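Local coordinates for protein putative NAD(P)H nitroreductase ydfN (Bacillus subtilis, PDB 3BEM) that binds FMN and is probably an NAD(P)H-dependent nitroreductase that may contribute to the breakdown of aromatic compounds, at residues A50-F54 with N55-T59; T127-F130 with Y131-G135; R140-A143 with I144-A147. The protein carries 3 engineered substitutions. One frame throughout, in Å; residues are numbered along the deposited sequence.

Interaction 1: residues A50-F54 with N55-T59; sequences APSAF and NLQHT. With FMN (flavin mononucleotide), chain E.
S52, A53 and F54 fold back on N55 to H58 through two overlapping beta turns, in the FMN-binding loop that joins helix 37-47 to strand 59-64 of this nitroreductase-family protein. P51 precedes the turns, and its rigid ring lies alongside the ribityl chain, P51 CB being 3.2 Å from FMN O3'. S52 works with both of its oxygens. S52 O closes the first turn by accepting from N55 N at 3.0 Å. The serine side chain is set between the backbone N and the carbonyl carbon (chi1 69°), which lets S52 OG take the N-H of Q57 N at 2.8 Å and also hydrogen-bond a water that may donate to N55 OD1. The amide ND2 of N55 reaches Y207 O of the second subunit. A methyl suits the next place, since A53 CB already lies 3.4 Å from FMN C7, against the benzenoid ring of the flavin. A53 O closes the second turn, accepting from L56 N at 3.0 Å in a nearly straight bond (169°), and the edge of the H58 ring comes up to the same oxygen. H58 NE2 is bonded to Y131 OH, whereas its buried ND1 has no partner in the model and faces S52 CB in the ring plane. F54, like N55, has positive phi, which the turns require; its ring leads off toward F130, while F54 CB touches L56 CG at 3.8 Å.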
loop_
_atom_site.group_PDB
_atom_site.type_symbol
_atom_site.label_atom_id
_atom_site.label_comp_id
_atom_site.label_asym_id
_atom_site.label_seq_id
_atom_site.Cartn_x
_atom_site.Cartn_y
_atom_site.Cartn_z
ATOM N N ALA B 50 5.263 -7.541 -5.772
ATOM C CA ALA B 50 4.960 -6.909 -4.491
ATOM C C ALA B 50 4.973 -7.939 -3.390
ATOM O O ALA B 50 4.645 -9.091 -3.630
ATOM C CB ALA B 50 3.588 -6.171 -4.577
ATOM N N PRO B 51 5.281 -7.516 -2.153
ATOM C CA PRO B 51 5.103 -8.473 -1.056
ATOM C C PRO B 51 3.614 -8.663 -0.745
ATOM O O PRO B 51 2.792 -7.762 -0.952
ATOM C CB PRO B 51 5.781 -7.799 0.105
ATOM C CG PRO B 51 5.525 -6.359 -0.179
ATOM C CD PRO B 51 5.672 -6.197 -1.645
ATOM N N SER B 52 3.291 -9.864 -0.240
ATOM C CA SER B 52 1.938 -10.130 0.267
ATOM C C SER B 52 2.069 -11.132 1.415
ATOM O O SER B 52 2.969 -11.948 1.434
ATOM C CB SER B 52 0.998 -10.688 -0.815
ATOM O OG SER B 52 1.319 -12.012 -1.239
ATOM N N ALA B 53 1.158 -11.015 2.385
ATOM C CA ALA B 53 1.195 -11.846 3.595
ATOM C C ALA B 53 1.151 -13.309 3.176
ATOM O O ALA B 53 0.300 -13.690 2.410
ATOM C CB ALA B 53 0.008 -11.538 4.464
ATOM N N PHE B 54 2.120 -14.096 3.660
ATOM C CA PHE B 54 2.203 -15.533 3.387
ATOM C C PHE B 54 2.311 -15.863 1.905
ATOM O O PHE B 54 2.026 -16.995 1.491
ATOM C CB PHE B 54 0.980 -16.275 4.004
ATOM C CG PHE B 54 0.802 -16.048 5.492
ATOM C CD1 PHE B 54 1.459 -16.840 6.407
ATOM C CD2 PHE B 54 -0.019 -15.034 5.953
ATOM C CE1 PHE B 54 1.289 -16.613 7.754
ATOM C CE2 PHE B 54 -0.183 -14.792 7.304
ATOM C CZ PHE B 54 0.475 -15.586 8.199
ATOM N N ASN B 55 2.697 -14.875 1.083
ATOM C CA ASN B 55 2.732 -15.010 -0.373
ATOM C C ASN B 55 1.394 -15.448 -0.956
ATOM O O ASN B 55 1.360 -16.155 -1.943
ATOM C CB ASN B 55 3.826 -15.961 -0.772
ATOM C CG ASN B 55 4.136 -15.935 -2.246
ATOM O OD1 ASN B 55 4.086 -14.882 -2.887
ATOM N ND2 ASN B 55 4.461 -17.138 -2.816
ATOM N N LEU B 56 0.292 -15.084 -0.285
ATOM C CA LEU B 56 -1.037 -15.465 -0.749
ATOM C C LEU B 56 -1.525 -14.666 -1.961
ATOM O O LEU B 56 -2.481 -15.082 -2.617
ATOM C CB LEU B 56 -2.048 -15.390 0.387
ATOM C CG LEU B 56 -1.887 -16.461 1.458
ATOM C CD1 LEU B 56 -2.802 -16.099 2.567
ATOM C CD2 LEU B 56 -2.227 -17.850 0.885
ATOM N N GLN B 57 -0.865 -13.524 -2.269
ATOM C CA GLN B 57 -1.165 -12.812 -3.520
ATOM C C GLN B 57 -2.709 -12.520 -3.625
ATOM O O GLN B 57 -3.409 -12.912 -4.574
ATOM C CB GLN B 57 -0.605 -13.598 -4.672
ATOM C CG GLN B 57 0.891 -13.734 -4.609
ATOM C CD GLN B 57 1.413 -14.831 -5.525
ATOM O OE1 GLN B 57 1.412 -14.646 -6.723
ATOM N NE2 GLN B 57 1.812 -15.999 -4.954
ATOM N N HIS B 58 -3.178 -11.779 -2.628
ATOM C CA HIS B 58 -4.570 -11.459 -2.373
ATOM C C HIS B 58 -5.245 -10.642 -3.474
ATOM O O HIS B 58 -6.468 -10.644 -3.569
ATOM C CB HIS B 58 -4.726 -10.671 -1.069
ATOM C CG HIS B 58 -4.052 -11.289 0.109
ATOM N ND1 HIS B 58 -2.676 -11.407 0.194
ATOM C CD2 HIS B 58 -4.545 -11.778 1.268
ATOM C CE1 HIS B 58 -2.359 -11.944 1.357
ATOM N NE2 HIS B 58 -3.478 -12.197 2.030
ATOM N N THR B 59 -4.453 -9.916 -4.245
ATOM C CA THR B 59 -4.921 -8.835 -5.098
ATOM C C THR B 59 -5.300 -9.323 -6.477
ATOM O O THR B 59 -4.569 -10.123 -7.114
ATOM C CB THR B 59 -3.868 -7.684 -5.206
ATOM O OG1 THR B 59 -3.329 -7.375 -3.932
ATOM C CG2 THR B 59 -4.469 -6.375 -5.796
HETATM N N1 FMN E . 7.188 -12.207 6.846
HETATM C C2 FMN E . 7.549 -12.743 8.066
HETATM O O2 FMN E . 8.629 -13.342 8.166
HETATM N N3 FMN E . 6.710 -12.628 9.164
HETATM C C4 FMN E . 5.483 -11.983 9.075
HETATM O O4 FMN E . 4.877 -11.754 10.143
HETATM C C4A FMN E . 5.113 -11.444 7.810
HETATM N N5 FMN E . 3.892 -10.793 7.641
HETATM C C5A FMN E . 3.600 -10.190 6.420
HETATM C C6 FMN E . 2.412 -9.456 6.264
HETATM C C7 FMN E . 2.042 -8.861 5.032
HETATM C C7M FMN E . 1.153 -7.632 5.062
HETATM C C8 FMN E . 2.918 -8.987 3.961
HETATM C C8M FMN E . 2.926 -7.914 2.919
HETATM C C9 FMN E . 4.110 -9.716 4.106
HETATM C C9A FMN E . 4.482 -10.329 5.317
HETATM N N10 FMN E . 5.673 -11.032 5.460
HETATM C C10 FMN E . 5.993 -11.550 6.708
HETATM C "C1'" FMN E . 6.542 -11.346 4.246
HETATM C "C2'" FMN E . 5.850 -12.254 3.188
HETATM O "O2'" FMN E . 5.901 -13.626 3.568
HETATM C "C3'" FMN E . 6.551 -12.046 1.828
HETATM O "O3'" FMN E . 6.263 -10.698 1.406
HETATM C "C4'" FMN E . 6.222 -13.108 0.753
HETATM O "O4'" FMN E . 6.568 -14.425 1.162
HETATM C "C5'" FMN E . 6.990 -12.923 -0.574
HETATM O "O5'" FMN E . 8.405 -12.722 -0.435
HETATM P P FMN E . 9.046 -11.524 -1.298
HETATM O O1P FMN E . 10.468 -11.402 -1.040
HETATM O O2P FMN E . 8.955 -11.856 -2.701
HETATM O O3P FMN E . 8.300 -10.351 -0.823
HETATM O O HOH W 1 3.670 -12.280 -2.568
#

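Interaction 2: residues T127-F130 with Y131-G135; sequences TVSF and YENRG
F130 and R134, one helical turn apart, lie side by side and point the same way. The ring tip reaches over the middle of the guanidinium group, F130 CZ standing 3.9 Å from R134 CZ, with the two planes only 22° apart. R134 CG passes F130 O at 3.3 Å, and the chain, extended from CG to NE, then carries CD past F130 CE1 and the guanidinium on to CZ; this holds for one of two modelled conformers. R134 NH2 finds its polar partner in F171 O of the second subunit. Apolar packing is lighter at V128, whose CG1 approaches E132 CG at 4.1 Å; the glutamate bends at chi2 (-80°), and its carboxylate forms a salt bridge with K139. Backbone bonds supply the rest: E132 N to V128 O is 2.9 Å and almost straight, N133 N to S129 O is 2.8 Å, while Y131 N to T127 O, at 3.4 Å, is weak. G135 N still donates to Y131 O, 3.0 Å away, but G135 is the first residue to leave helical angles, with a positive phi that would press any CB against the carbonyl O of R134; a glycine thus ends helix 117-134 and is also the N-cap of helix 136-161.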
loop_
_atom_site.group_PDB
_atom_site.type_symbol
_atom_site.label_atom_id
_atom_site.label_comp_id
_atom_site.label_asym_id
_atom_site.label_seq_id
_atom_site.Cartn_x
_atom_site.Cartn_y
_atom_site.Cartn_z
ATOM N N THR B 127 -0.815 -21.343 7.624
ATOM C CA THR B 127 -1.384 -20.191 6.929
ATOM C C THR B 127 -2.902 -20.158 7.049
ATOM O O THR B 127 -3.487 -19.166 7.426
ATOM C CB THR B 127 -0.973 -20.160 5.429
ATOM O OG1 THR B 127 0.450 -20.014 5.333
ATOM C CG2 THR B 127 -1.641 -18.982 4.700
ATOM N N VAL B 128 -3.540 -21.280 6.769
ATOM C CA VAL B 128 -4.997 -21.369 6.882
ATOM C C VAL B 128 -5.479 -21.070 8.302
ATOM O O VAL B 128 -6.395 -20.262 8.507
ATOM C CB VAL B 128 -5.475 -22.731 6.356
ATOM C CG1 VAL B 128 -6.970 -22.927 6.547
ATOM C CG2 VAL B 128 -5.085 -22.827 4.881
ATOM N N SER B 129 -4.845 -21.690 9.293
ATOM C CA SER B 129 -5.265 -21.462 10.643
ATOM C C SER B 129 -4.974 -20.044 11.138
ATOM O O SER B 129 -5.729 -19.545 11.927
ATOM C CB SER B 129 -4.688 -22.518 11.603
ATOM O OG SER B 129 -3.311 -22.323 11.796
ATOM N N PHE B 130 -3.904 -19.412 10.668
ATOM C CA PHE B 130 -3.653 -18.003 10.997
ATOM C C PHE B 130 -4.892 -17.142 10.653
ATOM O O PHE B 130 -5.363 -16.357 11.471
ATOM C CB PHE B 130 -2.428 -17.466 10.257
ATOM C CG PHE B 130 -1.930 -16.155 10.786
ATOM C CD1 PHE B 130 -2.415 -14.961 10.292
ATOM C CD2 PHE B 130 -0.968 -16.114 11.784
ATOM C CE1 PHE B 130 -1.962 -13.747 10.756
ATOM C CE2 PHE B 130 -0.508 -14.902 12.264
ATOM C CZ PHE B 130 -1.023 -13.712 11.763
ATOM N N TYR B 131 -5.440 -17.315 9.458
ATOM C CA TYR B 131 -6.618 -16.603 9.038
ATOM C C TYR B 131 -7.895 -17.063 9.743
ATOM O O TYR B 131 -8.608 -16.266 10.322
ATOM C CB TYR B 131 -6.818 -16.695 7.515
ATOM C CG TYR B 131 -5.890 -15.756 6.753
ATOM C CD1 TYR B 131 -4.516 -16.011 6.661
ATOM C CD2 TYR B 131 -6.379 -14.571 6.204
ATOM C CE1 TYR B 131 -3.672 -15.153 5.969
ATOM C CE2 TYR B 131 -5.526 -13.696 5.485
ATOM C CZ TYR B 131 -4.176 -13.982 5.402
ATOM O OH TYR B 131 -3.357 -13.085 4.753
ATOM N N GLU B 132 -8.158 -18.353 9.717
ATOM C CA GLU B 132 -9.387 -18.858 10.348
ATOM C C GLU B 132 -9.435 -18.570 11.851
ATOM O O GLU B 132 -10.503 -18.255 12.368
ATOM C CB GLU B 132 -9.565 -20.362 10.097
ATOM C CG GLU B 132 -9.714 -20.787 8.643
ATOM C CD GLU B 132 -11.112 -20.582 8.054
ATOM O OE1 GLU B 132 -11.887 -19.690 8.532
ATOM O OE2 GLU B 132 -11.422 -21.333 7.085
ATOM N N ASN B 133 -8.299 -18.668 12.549
ATOM C CA ASN B 133 -8.280 -18.365 13.981
ATOM C C ASN B 133 -8.652 -16.912 14.285
ATOM O O ASN B 133 -9.232 -16.632 15.319
ATOM C CB ASN B 133 -6.927 -18.686 14.638
ATOM C CG ASN B 133 -6.642 -20.203 14.731
ATOM O OD1 ASN B 133 -7.512 -21.065 14.498
ATOM N ND2 ASN B 133 -5.392 -20.532 15.040
ATOM N N ARG B 134 -8.297 -15.998 13.388
ATOM C CA ARG B 134 -8.518 -14.579 13.612
ATOM C C ARG B 134 -9.934 -14.171 13.194
ATOM O O ARG B 134 -10.535 -13.306 13.829
ATOM C CB ARG B 134 -7.448 -13.719 12.914
ATOM C CG ARG B 134 -6.069 -13.825 13.547
ATOM C CD ARG B 134 -5.143 -12.665 13.185
ATOM N NE ARG B 134 -3.975 -12.624 14.067
ATOM C CZ ARG B 134 -3.160 -11.578 14.213
ATOM N NH1 ARG B 134 -3.357 -10.458 13.520
ATOM N NH2 ARG B 134 -2.133 -11.656 15.043
ATOM N N GLY B 135 -10.476 -14.798 12.154
ATOM C CA GLY B 135 -11.875 -14.557 11.764
ATOM C C GLY B 135 -12.130 -13.598 10.624
ATOM O O GLY B 135 -11.222 -13.205 9.907
#

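Interaction 3: residues R140-A143 with I144-A147; sequences RDEA and IRNA
E142 and R145 form a buried salt bridge in which a single carboxylate oxygen takes both donors. R145 comes side-on: R145 NE lies 2.9 Å from E142 OE2, and R145 NH2 reaches the same E142 OE2 at 2.8 Å on its anti lone pair. A bend at chi3 (44°) turns the long arginine back toward the glutamate, leaving the two planes 31° apart. A water accepting from R145 NH2 donates to D141 OD2, itself in a salt bridge with R140 of the second subunit, and through it the aspartate may add to the balance of charge. Hydrogen bonds from N146 come next. E142 O receives two of its N-H groups, from opposite faces of the carbonyl plane: N146 N at 3.0 Å and N146 ND2 at 2.9 Å. A weak bond from ND2 to E142 OE1 assists, consistent with OD1 being turned to A53 N beside the flavin. These pairs, i to i+3 for E142 with R145 and i to i+4 for E142 with N146, lie on helix 136-161, which packs against the second subunit next to FMN. With an alanine in place of E142, the buried guanidinium of R145 would probably lose its mate, and the amide of N146, short of one bond, would be less firmly set. Apolar contact comes from I144, whose CD1 lies over one face of the R140 guanidinium, 4.1 Å from R140 CZ; R140 directs its charge to E187 and to D141 of the second subunit.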
loop_
_atom_site.group_PDB
_atom_site.type_symbol
_atom_site.label_atom_id
_atom_site.label_comp_id
_atom_site.label_asym_id
_atom_site.label_seq_id
_atom_site.Cartn_x
_atom_site.Cartn_y
_atom_site.Cartn_z
ATOM N N ARG B 140 -10.927 -9.672 5.988
ATOM C CA ARG B 140 -11.221 -8.461 5.234
ATOM C C ARG B 140 -10.107 -7.421 5.387
ATOM O O ARG B 140 -9.764 -6.743 4.404
ATOM C CB ARG B 140 -12.583 -7.903 5.686
ATOM C CG ARG B 140 -13.018 -6.687 4.934
ATOM C CD ARG B 140 -14.484 -6.364 5.196
ATOM N NE ARG B 140 -14.770 -5.161 4.457
ATOM C CZ ARG B 140 -14.585 -3.944 4.924
ATOM N NH1 ARG B 140 -14.213 -3.751 6.174
ATOM N NH2 ARG B 140 -14.787 -2.907 4.115
ATOM N N ASP B 141 -9.597 -7.261 6.603
ATOM C CA ASP B 141 -8.449 -6.379 6.842
ATOM C C ASP B 141 -7.294 -6.757 5.895
ATOM O O ASP B 141 -6.632 -5.868 5.337
ATOM C CB ASP B 141 -7.901 -6.510 8.255
ATOM C CG ASP B 141 -8.806 -5.980 9.329
ATOM O OD1 ASP B 141 -9.823 -5.327 8.996
ATOM O OD2 ASP B 141 -8.455 -6.238 10.519
ATOM N N GLU B 142 -7.069 -8.063 5.763
ATOM C CA GLU B 142 -5.981 -8.602 4.947
ATOM C C GLU B 142 -6.201 -8.322 3.481
ATOM O O GLU B 142 -5.255 -7.970 2.752
ATOM C CB GLU B 142 -5.825 -10.114 5.209
ATOM C CG GLU B 142 -4.992 -10.366 6.443
ATOM C CD GLU B 142 -3.519 -9.997 6.235
ATOM O OE1 GLU B 142 -2.778 -10.756 5.581
ATOM O OE2 GLU B 142 -3.107 -8.931 6.714
ATOM N N ALA B 143 -7.449 -8.399 3.053
ATOM C CA ALA B 143 -7.840 -8.037 1.680
ATOM C C ALA B 143 -7.457 -6.582 1.401
ATOM O O ALA B 143 -6.861 -6.284 0.365
ATOM C CB ALA B 143 -9.319 -8.229 1.492
ATOM N N ILE B 144 -7.824 -5.681 2.310
ATOM C CA ILE B 144 -7.550 -4.253 2.158
ATOM C C ILE B 144 -6.061 -3.972 2.216
ATOM O O ILE B 144 -5.508 -3.281 1.358
ATOM C CB ILE B 144 -8.323 -3.448 3.207
ATOM C CG1 ILE B 144 -9.830 -3.587 2.983
ATOM C CG2 ILE B 144 -7.892 -1.973 3.183
ATOM C CD1 ILE B 144 -10.674 -2.981 4.140
ATOM N N ARG B 145 -5.377 -4.571 3.192
ATOM C CA ARG B 145 -3.950 -4.298 3.423
ATOM C C ARG B 145 -3.100 -4.752 2.244
ATOM O O ARG B 145 -2.293 -4.003 1.713
ATOM C CB ARG B 145 -3.517 -4.921 4.725
ATOM C CG ARG B 145 -2.029 -4.905 4.980
ATOM C CD ARG B 145 -1.711 -5.071 6.527
ATOM N NE ARG B 145 -2.543 -6.118 7.096
ATOM C CZ ARG B 145 -3.378 -5.965 8.112
ATOM N NH1 ARG B 145 -3.415 -4.840 8.821
ATOM N NH2 ARG B 145 -4.144 -6.970 8.452
ATOM N N ASN B 146 -3.264 -5.987 1.845
ATOM C CA ASN B 146 -2.424 -6.540 0.805
ATOM C C ASN B 146 -2.736 -5.886 -0.557
ATOM O O ASN B 146 -1.815 -5.588 -1.354
ATOM C CB ASN B 146 -2.516 -8.033 0.767
ATOM C CG ASN B 146 -1.825 -8.671 1.937
ATOM O OD1 ASN B 146 -0.599 -8.738 1.975
ATOM N ND2 ASN B 146 -2.620 -9.066 2.958
ATOM N N ALA B 147 -4.032 -5.631 -0.862
ATOM C CA ALA B 147 -4.390 -4.982 -2.125
ATOM C C ALA B 147 -3.836 -3.547 -2.163
ATOM O O ALA B 147 -3.493 -3.016 -3.209
ATOM C CB ALA B 147 -5.902 -4.957 -2.401
HETATM O O HOH W 2 -5.617 -6.456 10.923
#

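Interactions 1 and 3 are largely buried, whereas interaction 2 lies farther from the chain's centre and is only partly covered; all three touch the second subunit. Their chemistry follows position. The 50-59 loop relies on turn bonds and backbone shape, helix 136-161 on an internal charge pair and a shared carbonyl, and the end of helix 117-134 on side-chain packing and a glycine stop. They are in direct contact: the Y131 hydroxyl of interaction 2, besides its bond to interaction 1, meets the E142 carboxylate of interaction 3 weakly. Interaction 3 in turn holds the backbone of the loop, so two successive helices together back the loop that packs against FMN.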